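Local coordinates for ferredoxin (PDB 2V2K), which transfers electrons in a wide variety of metabolic reactions, using iron-sulfur clusters as its redox centres, at residues A[18-21]-A[22-26]. Numbering follows the deposited sequence.
With F3S (Fe3-s4 cluster), chain C.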
loop_
_atom_site.group_PDB
_atom_site.type_symbol
_atom_site.label_atom_id
_atom_site.label_comp_id
_atom_site.label_asym_id
_atom_site.label_seq_id
_atom_site.Cartn_x
_atom_site.Cartn_y
_atom_site.Cartn_z
ATOM N N GLU A 18 4.577 -11.300 1.677
ATOM C CA GLU A 18 4.638 -12.695 2.105
ATOM C C GLU A 18 3.371 -13.125 2.842
ATOM O O GLU A 18 2.845 -14.214 2.611
ATOM C CB GLU A 18 5.866 -12.933 2.987
ATOM C CG GLU A 18 7.046 -12.029 2.664
ATOM N N GLU A 19 2.888 -12.262 3.729
ATOM C CA GLU A 19 1.911 -12.645 4.746
ATOM C C GLU A 19 0.441 -12.605 4.288
ATOM O O GLU A 19 -0.414 -13.168 4.968
ATOM C CB GLU A 19 2.088 -11.769 6.021
ATOM C CG GLU A 19 3.532 -11.735 6.579
ATOM C CD GLU A 19 4.053 -13.111 7.015
ATOM O OE1 GLU A 19 3.254 -13.922 7.507
ATOM O OE2 GLU A 19 5.273 -13.388 6.888
ATOM N N CYS A 20 0.132 -11.905 3.194
ATOM C CA CYS A 20 -1.277 -11.655 2.844
ATOM C C CYS A 20 -1.885 -12.858 2.123
ATOM O O CYS A 20 -1.478 -13.156 1.010
ATOM C CB CYS A 20 -1.434 -10.414 1.966
ATOM S SG CYS A 20 -3.171 -10.108 1.544
ATOM N N PRO A 21 -2.908 -13.496 2.725
ATOM C CA PRO A 21 -3.559 -14.665 2.128
ATOM C C PRO A 21 -4.296 -14.396 0.815
ATOM O O PRO A 21 -4.504 -15.328 0.044
ATOM C CB PRO A 21 -4.595 -15.078 3.190
ATOM C CG PRO A 21 -4.226 -14.420 4.369
ATOM C CD PRO A 21 -3.540 -13.154 4.007
ATOM N N VAL A 22 -4.720 -13.144 0.594
ATOM C CA VAL A 22 -5.443 -12.808 -0.649
ATOM C C VAL A 22 -4.556 -12.069 -1.684
ATOM O O VAL A 22 -5.042 -11.734 -2.764
ATOM C CB VAL A 22 -6.759 -12.008 -0.409
ATOM C CG1 VAL A 22 -7.770 -12.835 0.481
ATOM C CG2 VAL A 22 -6.496 -10.651 0.168
ATOM N N ASP A 23 -3.266 -11.879 -1.383
ATOM C CA ASP A 23 -2.333 -11.274 -2.320
ATOM C C ASP A 23 -2.841 -9.928 -2.876
ATOM O O ASP A 23 -2.787 -9.677 -4.095
ATOM C CB ASP A 23 -2.046 -12.267 -3.446
ATOM C CG ASP A 23 -0.895 -11.857 -4.313
ATOM O OD1 ASP A 23 -0.024 -11.085 -3.845
ATOM O OD2 ASP A 23 -0.869 -12.314 -5.475
ATOM N N CYS A 24 -3.316 -9.064 -1.974
ATOM C CA CYS A 24 -3.917 -7.742 -2.352
ATOM C C CYS A 24 -3.022 -6.513 -2.122
ATOM O O CYS A 24 -3.518 -5.374 -2.137
ATOM C CB CYS A 24 -5.251 -7.525 -1.647
ATOM S SG CYS A 24 -5.104 -7.197 0.103
ATOM N N ILE A 25 -1.707 -6.734 -1.956
ATOM C CA ILE A 25 -0.743 -5.676 -1.711
ATOM C C ILE A 25 0.105 -5.532 -2.976
ATOM O O ILE A 25 0.855 -6.429 -3.327
ATOM C CB ILE A 25 0.145 -5.911 -0.453
ATOM C CG1 ILE A 25 -0.691 -6.429 0.735
ATOM C CG2 ILE A 25 0.890 -4.563 -0.107
ATOM C CD1 ILE A 25 0.015 -6.483 2.101
ATOM N N TYR A 26 -0.076 -4.397 -3.653
ATOM C CA TYR A 26 0.447 -4.158 -4.999
ATOM C C TYR A 26 1.572 -3.127 -4.991
ATOM O O TYR A 26 1.525 -2.168 -4.215
ATOM C CB TYR A 26 -0.648 -3.666 -5.935
ATOM C CG TYR A 26 -1.801 -4.628 -6.221
ATOM C CD1 TYR A 26 -1.977 -5.189 -7.488
ATOM C CD2 TYR A 26 -2.746 -4.966 -5.233
ATOM C CE1 TYR A 26 -3.067 -6.061 -7.771
ATOM C CE2 TYR A 26 -3.837 -5.825 -5.520
ATOM C CZ TYR A 26 -3.983 -6.365 -6.784
ATOM O OH TYR A 26 -5.040 -7.224 -7.055
HETATM FE FE1 F3S C . -5.614 -7.022 4.232
HETATM FE FE3 F3S C . -3.126 -7.279 5.360
HETATM FE FE4 F3S C . -3.971 -8.989 3.448
HETATM S S1 F3S C . -5.083 -6.827 6.435
HETATM S S2 F3S C . -6.233 -9.192 3.791
HETATM S S3 F3S C . -3.622 -6.688 3.185
HETATM S S4 F3S C . -2.761 -9.558 5.345
#
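C20 and D23 close a type I beta turn at a cluster of this bacterial-type 7Fe ferredoxin, through which the chain passes from helix 15-19 to strand 25-27. The bond from D23 N to C20 O, 3.2 Å long with an N-H...O angle of 156°, closes the turn, and the helical-region backbone angles of P21 and V22 make it type I. D23 takes a left-handed backbone conformation, and its CB points away from the turn, while its carboxylate is held through OD2 by the backbone N of S85.

With chi1 of -180°, C20 holds SG anti to its own backbone N, directing the sulfur at the cluster, where it ligates iron FE4 at 2.4 Å. C24 N sends a straight but weak N-H...S bond (177°, 3.7 Å) to this SG, an interaction that could draw charge from the thiolate and so tune the redox potential. V22 flanks the ligand with one branch: CG2 lies 3.6 Å from C20 SG and also meets the inorganic sulfur S2, whereas CG1 lies beside the carbonyl of P21. P21 CD lies 3.9 Å from S4, another sulfide bonded to FE4.

The site has three irons here, although by similarity it is a [4Fe-4S] site; C42, one of its expected ligands, is modified to S-mercaptocysteine. I25, extended about chi2 and packed against L32 and I34, lays CD1 4.2 Å from C20 CB and 3.8 Å from S3. C24 SG approaches that same sulfide, S3, at 3.5 Å.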